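Local coordinates for Exo-beta-1,3-glucanase (Streptomyces sp. SirexAA-E, PDB 4PEY), which cuts laminarin and laminarioligosaccharides from their non-reducing ends as a secreted family 55 exo-beta-1,3-glucanase, yielding glucose and laminaribiose, at residues N48-D53 / F372-G377; Q106-S111 / A404-G409. The protein carries 1 engineered substitution. All blocks are in the same frame, centred on the assembly; numbering follows the deposited sequence.

Interaction 1: N48-D53 / F372-G377; sequences NQFGTD and FVRIGG
F50 and the G377 carbonyl meet where the two tandem beta-helical domains of this family 55 glycoside hydrolase face each other: 48-53 is a loop between helix 34-45 and strand 55-59, while 372-377 is the end of strand 367-375 and the turn at G376 and G377 that follows it. The packing is carried by the F50 ring, sandwiched between two groups. The carbonyl oxygen of G377 sits over the centre of one face, 3.2 Å above the plane, its closest approach being G377 O to F50 CG at 3.4 Å; on the opposite face lies CG of Q49, the ring's own neighbour in the chain. With its CG anti to the carbonyl carbon (chi1 -64°), F50 is directed at the turn. Glycine suits position 377, because a beta carbon would clash with F50 CE1 and be jammed against the carbonyl O of G376. At the ring edge comes R374, whose NH1 stands 3.8 Å from F50 CD1.

The polar contacts centre on this buried guanidinium. R374 NE forms a salt bridge with D340, NH1 bonds to the Y74 hydroxyl, which also bonds to Q49 O, and the group makes a cation-pi contact with W109. A bend at chi3 (71°) swings its end toward the loop, where one water, in the guanidinium plane, accepts from R374 NH2 at 2.8 Å and donates to G51 O at 2.8 Å.

Interaction 2: Q106-S111 / A404-G409; sequences QNFWRS and ADHGEG. With BGC (beta-D-glucopyranose), chain B.
The H406 imidazole carries the Q106 amide over one face, the two planes stacked 16° apart, and its edge meets F108 CE2, D405 OD1 and the O4 hydroxyl of a bound glucose. Together these groups form one wall of the substrate pocket at the junction of the two beta-helical domains. Q106 reaches the ring with its chain extended beyond CG, bringing CD to 3.3 Å from H406 NE2; lying over the ring face, the amide is too poorly angled for a bond from NE2, and Q49 serves both, giving NE2 to Q106 OE1 and OE1 to H406 NE2. F108 meets the imidazole edge to edge, CE2 lying 3.9 Å from H406 CE1, and Q106 CA lies over one face of the F108 ring, toward its rim.

H406 also holds D405, which binds the glucose: ND1 donates to D405 OD1 at 2.7 Å, almost straight (172°), in the ring plane but from above the carboxylate plane. With an alanine in place of H406, D405 would probably be freer to turn, and the Q106 amide would lose its stacking partner. Further bonds to E436, H437, W402 and Q130 hold the glucose. D405 grips it with both oxygens, OD1 taking O6 and OD2 taking O4 at 2.7 Å.

Overall arrangement
Both contacts join the two beta-helical domains, and both are buried, their centres about 6 Å apart. Their second segments come from neighbouring strands: 404-409 follows strand 399-403, which pairs in parallel with strand 367-375, the source of 372-377. Interaction 1 lies behind the pocket, where a ring, a glycine turn and a charged group with a water fill the seam; interaction 2 lines the pocket itself, and its polar groups bind or border the sugar. They are coupled directly. Q49 of interaction 1 stands behind H406, the residue that holds the sugar-binding D405, and a probable hydrogen bond, G377 O to E408 N at 2.8 Å, ties the 372-377 turn to the 404-409 loop.

Interaction 1: N48-D53 / F372-G377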
ATOM      1  N   ASN A  48      11.016  -9.212  13.695  1.00 15.44           N
ATOM      2  CA  ASN A  48       9.714  -9.680  14.182  1.00 15.41           C
ATOM      3  C   ASN A  48       8.666  -9.667  13.071  1.00 14.33           C
ATOM      4  O   ASN A  48       7.679  -8.935  13.144  1.00 15.48           O
ATOM      5  CB  ASN A  48       9.268  -8.810  15.363  1.00 15.57           C
ATOM      6  CG  ASN A  48       8.205  -9.469  16.219  1.00 17.95           C
ATOM      7  OD1 ASN A  48       7.785 -10.601  15.962  1.00 19.28           O
ATOM      8  ND2 ASN A  48       7.774  -8.764  17.258  1.00 17.91           N
ATOM      9  N   GLN A  49       8.883 -10.484  12.043  1.00 14.25           N
ATOM     10  CA  GLN A  49       8.101 -10.376  10.813  1.00 13.45           C
ATOM     11  C   GLN A  49       6.621 -10.710  11.020  1.00 13.65           C
ATOM     12  O   GLN A  49       5.746 -10.102  10.384  1.00 14.13           O
ATOM     13  CB  GLN A  49       8.691 -11.265   9.705  1.00 13.70           C
ATOM     14  CG  GLN A  49       7.887 -11.164   8.410  1.00 13.63           C
ATOM     15  CD  GLN A  49       8.540 -11.797   7.191  1.00 15.48           C
ATOM     16  OE1 GLN A  49       8.018 -11.681   6.084  1.00 16.36           O
ATOM     17  NE2 GLN A  49       9.666 -12.471   7.383  1.00 17.24           N
ATOM     18  N   PHE A  50       6.329 -11.656  11.910  1.00 14.15           N
ATOM     19  CA  PHE A  50       4.946 -12.105  12.076  1.00 13.87           C
ATOM     20  C   PHE A  50       4.411 -12.008  13.507  1.00 14.60           C
ATOM     21  O   PHE A  50       3.372 -12.589  13.820  1.00 17.14           O
ATOM     22  CB  PHE A  50       4.807 -13.548  11.573  1.00 13.38           C
ATOM     23  CG  PHE A  50       5.066 -13.701  10.099  1.00 12.13           C
ATOM     24  CD1 PHE A  50       4.183 -13.159   9.166  1.00 13.49           C
ATOM     25  CD2 PHE A  50       6.184 -14.391   9.639  1.00 13.26           C
ATOM     26  CE1 PHE A  50       4.411 -13.300   7.806  1.00 13.57           C
ATOM     27  CE2 PHE A  50       6.419 -14.533   8.273  1.00 14.61           C
ATOM     28  CZ  PHE A  50       5.533 -13.992   7.359  1.00 14.64           C
ATOM     29  N   GLY A  51       5.098 -11.261  14.365  1.00 14.86           N
ATOM     30  CA  GLY A  51       4.662 -11.120  15.740  1.00 14.83           C
ATOM     31  C   GLY A  51       3.445 -10.224  15.866  1.00 14.16           C
ATOM     32  O   GLY A  51       3.017  -9.599  14.892  1.00 14.76           O
ATOM     33  N   THR A  52       2.898 -10.145  17.076  1.00 14.69           N
ATOM     34  CA  THR A  52       1.692  -9.361  17.315  1.00 14.97           C
ATOM     35  C   THR A  52       1.973  -8.006  17.967  1.00 13.71           C
ATOM     36  O   THR A  52       1.048  -7.218  18.178  1.00 16.52           O
ATOM     37  CB  THR A  52       0.689 -10.139  18.187  1.00 18.27           C
ATOM     38  OG1 THR A  52       1.339 -10.604  19.377  1.00 20.52           O
ATOM     39  CG2 THR A  52       0.125 -11.339  17.416  1.00 19.88           C
ATOM     40  N   ASP A  53       3.236  -7.710  18.257  1.00 15.42           N
ATOM     41  CA  ASP A  53       3.554  -6.405  18.823  1.00 14.56           C
ATOM     42  C   ASP A  53       3.422  -5.316  17.749  1.00 13.80           C
ATOM     43  O   ASP A  53       3.638  -5.567  16.561  1.00 14.46           O
ATOM     44  CB  ASP A  53       4.953  -6.405  19.449  1.00 17.20           C
ATOM     45  CG  ASP A  53       4.992  -7.127  20.803  1.00 22.80           C
ATOM     46  OD1 ASP A  53       3.921  -7.370  21.402  1.00 26.10           O
ATOM     47  OD2 ASP A  53       6.096  -7.432  21.285  1.00 27.75           O
ATOM     48  N   PHE A 372      -3.646  -2.689   3.938  1.00 10.08           N
ATOM     49  CA  PHE A 372      -2.903  -3.883   3.578  1.00 11.45           C
ATOM     50  C   PHE A 372      -3.730  -5.096   3.959  1.00 11.27           C
ATOM     51  O   PHE A 372      -4.448  -5.077   4.961  1.00 11.93           O
ATOM     52  CB  PHE A 372      -1.538  -3.879   4.273  1.00 11.03           C
ATOM     53  CG  PHE A 372      -0.809  -2.570   4.129  1.00 11.02           C
ATOM     54  CD1 PHE A 372      -0.615  -2.013   2.872  1.00 11.23           C
ATOM     55  CD2 PHE A 372      -0.362  -1.871   5.241  1.00 11.97           C
ATOM     56  CE1 PHE A 372       0.027  -0.796   2.719  1.00 12.45           C
ATOM     57  CE2 PHE A 372       0.293  -0.654   5.097  1.00 11.91           C
ATOM     58  CZ  PHE A 372       0.487  -0.111   3.838  1.00 12.08           C
ATOM     59  N   VAL A 373      -3.654  -6.141   3.146  1.00 10.65           N
ATOM     60  CA  VAL A 373      -4.352  -7.376   3.456  1.00 11.14           C
ATOM     61  C   VAL A 373      -3.353  -8.517   3.425  1.00 10.31           C
ATOM     62  O   VAL A 373      -2.491  -8.566   2.545  1.00 11.07           O
ATOM     63  CB  VAL A 373      -5.509  -7.643   2.470  1.00 11.77           C
ATOM     64  CG1 VAL A 373      -6.204  -8.967   2.807  1.00 14.28           C
ATOM     65  CG2 VAL A 373      -6.503  -6.483   2.510  1.00 13.04           C
ATOM     66  N   ARG A 374      -3.439  -9.400   4.418  1.00 11.10           N
ATOM     67  CA  ARG A 374      -2.575 -10.572   4.494  1.00 11.43           C
ATOM     68  C   ARG A 374      -3.420 -11.825   4.658  1.00 11.17           C
ATOM     69  O   ARG A 374      -4.348 -11.841   5.483  1.00 12.20           O
ATOM     70  CB  ARG A 374      -1.590 -10.459   5.661  1.00 11.33           C
ATOM     71  CG  ARG A 374      -0.820 -11.749   5.917  1.00 11.96           C
ATOM     72  CD  ARG A 374       0.303 -11.536   6.921  1.00 12.03           C
ATOM     73  NE  ARG A 374      -0.197 -11.326   8.278  1.00 11.28           N
ATOM     74  CZ  ARG A 374       0.504 -10.734   9.244  1.00 12.18           C
ATOM     75  NH1 ARG A 374       1.731 -10.285   8.991  1.00 13.07           N
ATOM     76  NH2 ARG A 374      -0.010 -10.597  10.463  1.00 14.54           N
ATOM     77  N   ILE A 375      -3.112 -12.857   3.868  1.00 11.43           N
ATOM     78  CA  ILE A 375      -3.767 -14.153   4.020  1.00 10.82           C
ATOM     79  C   ILE A 375      -2.710 -15.224   4.301  1.00  9.50           C
ATOM     80  O   ILE A 375      -1.972 -15.640   3.402  1.00 12.19           O
ATOM     81  CB  ILE A 375      -4.608 -14.547   2.777  1.00 13.14           C
ATOM     82  CG1 ILE A 375      -5.555 -13.407   2.371  1.00 12.09           C
ATOM     83  CG2 ILE A 375      -5.374 -15.852   3.049  1.00 13.29           C
ATOM     84  CD1 ILE A 375      -4.986 -12.477   1.304  1.00 14.60           C
ATOM     85  N   GLY A 376      -2.621 -15.648   5.563  1.00 11.41           N
ATOM     86  CA  GLY A 376      -1.588 -16.585   5.982  1.00 12.91           C
ATOM     87  C   GLY A 376      -0.275 -15.925   6.376  1.00 13.92           C
ATOM     88  O   GLY A 376      -0.126 -14.703   6.287  1.00 13.74           O
ATOM     89  N   GLY A 377       0.688 -16.730   6.816  1.00 13.51           N
ATOM     90  CA  GLY A 377       2.013 -16.223   7.139  1.00 14.12           C
ATOM     91  C   GLY A 377       2.289 -16.140   8.628  1.00 15.30           C
ATOM     92  O   GLY A 377       3.384 -16.478   9.086  1.00 15.86           O
TER
HETATM   93  O   HOH W   1       0.885 -10.003  13.089  1.00 16.93           O

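Interaction 2: Q106-S111 / A404-G409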
ATOM      1  N   GLN A 106      11.796  -8.733   2.300  1.00 13.14           N
ATOM      2  CA  GLN A 106      10.796  -8.984   3.341  1.00 11.65           C
ATOM      3  C   GLN A 106      10.670  -7.790   4.300  1.00 11.67           C
ATOM      4  O   GLN A 106      10.146  -7.925   5.407  1.00 13.08           O
ATOM      5  CB  GLN A 106      11.111 -10.292   4.094  1.00 12.65           C
ATOM      6  CG  GLN A 106      11.017 -11.487   3.133  1.00 13.21           C
ATOM      7  CD  GLN A 106      11.206 -12.857   3.754  1.00 14.52           C
ATOM      8  OE1 GLN A 106      11.174 -13.029   4.975  1.00 17.48           O
ATOM      9  NE2 GLN A 106      11.386 -13.855   2.894  1.00 15.86           N
ATOM     10  N   ASN A 107      11.112  -6.616   3.853  1.00 11.17           N
ATOM     11  CA  ASN A 107      11.010  -5.407   4.676  1.00 11.48           C
ATOM     12  C   ASN A 107       9.626  -4.763   4.516  1.00 11.21           C
ATOM     13  O   ASN A 107       9.462  -3.762   3.796  1.00 12.03           O
ATOM     14  CB  ASN A 107      12.128  -4.414   4.326  1.00 12.05           C
ATOM     15  CG  ASN A 107      13.470  -4.795   4.960  1.00 11.50           C
ATOM     16  OD1 ASN A 107      13.549  -5.757   5.729  1.00 13.10           O
ATOM     17  ND2 ASN A 107      14.531  -4.042   4.640  1.00 12.94           N
ATOM     18  N   PHE A 108       8.651  -5.359   5.206  1.00 11.14           N
ATOM     19  CA  PHE A 108       7.229  -5.026   5.094  1.00 10.56           C
ATOM     20  C   PHE A 108       6.691  -4.257   6.296  1.00 10.30           C
ATOM     21  O   PHE A 108       7.327  -4.217   7.347  1.00 11.36           O
ATOM     22  CB  PHE A 108       6.363  -6.291   4.992  1.00 11.24           C
ATOM     23  CG  PHE A 108       6.795  -7.292   3.950  1.00 10.68           C
ATOM     24  CD1 PHE A 108       7.116  -6.903   2.656  1.00 12.09           C
ATOM     25  CD2 PHE A 108       6.831  -8.648   4.270  1.00 11.77           C
ATOM     26  CE1 PHE A 108       7.484  -7.853   1.704  1.00 12.13           C
ATOM     27  CE2 PHE A 108       7.183  -9.603   3.325  1.00 11.41           C
ATOM     28  CZ  PHE A 108       7.511  -9.206   2.038  1.00 11.87           C
ATOM     29  N   TRP A 109       5.480  -3.718   6.131  1.00 10.49           N
ATOM     30  CA  TRP A 109       4.598  -3.282   7.224  1.00 10.98           C
ATOM     31  C   TRP A 109       5.257  -2.269   8.157  1.00 11.17           C
ATOM     32  O   TRP A 109       5.437  -2.520   9.349  1.00 12.41           O
ATOM     33  CB  TRP A 109       4.076  -4.497   8.037  1.00 11.32           C
ATOM     34  CG  TRP A 109       3.318  -5.510   7.192  1.00 10.98           C
ATOM     35  CD1 TRP A 109       2.241  -5.266   6.381  1.00 11.40           C
ATOM     36  CD2 TRP A 109       3.595  -6.916   7.071  1.00 10.47           C
ATOM     37  NE1 TRP A 109       1.837  -6.429   5.762  1.00 11.20           N
ATOM     38  CE2 TRP A 109       2.654  -7.455   6.169  1.00 10.70           C
ATOM     39  CE3 TRP A 109       4.545  -7.772   7.642  1.00 11.31           C
ATOM     40  CZ2 TRP A 109       2.649  -8.803   5.807  1.00 11.68           C
ATOM     41  CZ3 TRP A 109       4.543  -9.109   7.281  1.00 11.84           C
ATOM     42  CH2 TRP A 109       3.600  -9.615   6.372  1.00 11.61           C
ATOM     43  N   ARG A 110       5.599  -1.109   7.609  1.00 10.71           N
ATOM     44  CA  ARG A 110       6.139  -0.022   8.422  1.00  9.60           C
ATOM     45  C   ARG A 110       5.861   1.280   7.682  1.00 11.13           C
ATOM     46  O   ARG A 110       5.433   1.246   6.532  1.00 12.25           O
ATOM     47  CB  ARG A 110       7.639  -0.228   8.693  1.00 10.38           C
ATOM     48  CG  ARG A 110       8.534  -0.222   7.444  1.00 11.30           C
ATOM     49  CD  ARG A 110       9.845  -0.965   7.707  1.00 11.92           C
ATOM     50  NE  ARG A 110       9.616  -2.408   7.767  1.00 12.63           N
ATOM     51  CZ  ARG A 110      10.500  -3.305   8.198  1.00 11.51           C
ATOM     52  NH1 ARG A 110      11.693  -2.917   8.658  1.00 12.84           N
ATOM     53  NH2 ARG A 110      10.178  -4.594   8.193  1.00 11.80           N
ATOM     54  N   SER A 111       6.065   2.428   8.319  1.00 11.17           N
ATOM     55  CA  SER A 111       5.739   3.680   7.637  1.00 10.77           C
ATOM     56  C   SER A 111       6.454   4.892   8.200  1.00 11.24           C
ATOM     57  O   SER A 111       6.810   4.919   9.377  1.00 12.02           O
ATOM     58  CB  SER A 111       4.226   3.932   7.688  1.00 11.18           C
ATOM     59  OG  SER A 111       3.791   4.098   9.028  1.00 12.98           O
ATOM     60  N   ALA A 404       0.145 -14.951   1.539  1.00 10.50           N
ATOM     61  CA  ALA A 404       1.510 -15.207   2.015  1.00 10.01           C
ATOM     62  C   ALA A 404       2.214 -16.305   1.210  1.00 12.34           C
ATOM     63  O   ALA A 404       1.638 -17.365   0.959  1.00 13.84           O
ATOM     64  CB  ALA A 404       1.505 -15.584   3.500  1.00 11.85           C
ATOM     65  N   ASP A 405       3.456 -16.035   0.819  1.00 11.76           N
ATOM     66  CA  ASP A 405       4.301 -17.010   0.128  1.00 12.52           C
ATOM     67  C   ASP A 405       5.295 -17.678   1.068  1.00 14.09           C
ATOM     68  O   ASP A 405       5.962 -18.636   0.693  1.00 15.74           O
ATOM     69  CB  ASP A 405       5.083 -16.324  -0.981  1.00 13.60           C
ATOM     70  CG  ASP A 405       5.967 -15.231  -0.436  1.00 13.09           C
ATOM     71  OD1 ASP A 405       7.177 -15.475  -0.211  1.00 14.73           O
ATOM     72  OD2 ASP A 405       5.426 -14.139  -0.167  1.00 14.91           O
ATOM     73  N   HIS A 406       5.425 -17.135   2.274  1.00 13.98           N
ATOM     74  CA  HIS A 406       6.344 -17.687   3.265  1.00 14.49           C
ATOM     75  C   HIS A 406       5.780 -17.419   4.652  1.00 13.52           C
ATOM     76  O   HIS A 406       4.837 -16.639   4.798  1.00 13.88           O
ATOM     77  CB  HIS A 406       7.749 -17.086   3.115  1.00 12.84           C
ATOM     78  CG  HIS A 406       7.809 -15.612   3.371  1.00 12.69           C
ATOM     79  ND1 HIS A 406       7.622 -14.674   2.376  1.00 12.53           N
ATOM     80  CD2 HIS A 406       8.048 -14.912   4.507  1.00 14.36           C
ATOM     81  CE1 HIS A 406       7.727 -13.461   2.892  1.00 13.71           C
ATOM     82  NE2 HIS A 406       7.982 -13.576   4.184  1.00 14.02           N
ATOM     83  N   GLY A 407       6.346 -18.073   5.663  1.00 15.18           N
ATOM     84  CA  GLY A 407       5.844 -17.966   7.017  1.00 14.80           C
ATOM     85  C   GLY A 407       5.140 -19.235   7.460  1.00 16.09           C
ATOM     86  O   GLY A 407       5.329 -20.308   6.876  1.00 19.94           O
ATOM     87  N   GLU A 408       4.321 -19.103   8.497  1.00 15.51           N
ATOM     88  CA  GLU A 408       3.558 -20.221   9.044  1.00 18.10           C
ATOM     89  C   GLU A 408       2.150 -20.249   8.476  1.00 14.74           C
ATOM     90  O   GLU A 408       1.539 -19.200   8.261  1.00 15.83           O
ATOM     91  CB  GLU A 408       3.494 -20.131  10.571  1.00 22.28           C
ATOM     92  CG  GLU A 408       4.833 -20.309  11.265  1.00 27.98           C
ATOM     93  CD  GLU A 408       5.223 -21.769  11.412  1.00 38.12           C
ATOM     94  OE1 GLU A 408       4.356 -22.643  11.188  1.00 41.88           O
ATOM     95  OE2 GLU A 408       6.394 -22.043  11.755  1.00 42.41           O
ATOM     96  N   GLY A 409       1.633 -21.449   8.233  1.00 14.57           N
ATOM     97  CA  GLY A 409       0.270 -21.597   7.752  1.00 16.10           C
ATOM     98  C   GLY A 409       0.138 -21.277   6.277  1.00 15.59           C
ATOM     99  O   GLY A 409      -0.871 -20.726   5.846  1.00 17.33           O
TER
HETATM  100  C2  BGC B   3       7.595 -10.975  -3.416  0.51 14.11           C
HETATM  101  C3  BGC B   3       6.981 -10.948  -2.019  0.51 15.30           C
HETATM  102  C4  BGC B   3       7.559 -12.078  -1.183  0.51 16.26           C
HETATM  103  C5  BGC B   3       9.075 -11.968  -1.154  0.51 17.33           C
HETATM  104  C6  BGC B   3       9.683 -13.065  -0.294  0.51 20.52           C
HETATM  105  C1  BGC B   3       9.119 -11.107  -3.373  0.51 15.90           C
HETATM  106  O2  BGC B   3       7.217  -9.797  -4.115  0.51 14.78           O
HETATM  107  O3  BGC B   3       5.581 -11.108  -2.109  0.51 15.27           O
HETATM  108  O4  BGC B   3       7.033 -12.049   0.123  0.51 15.41           O
HETATM  109  O5  BGC B   3       9.546 -12.114  -2.473  0.51 18.46           O
HETATM  110  O6  BGC B   3       9.538 -14.306  -0.947  0.51 26.24           O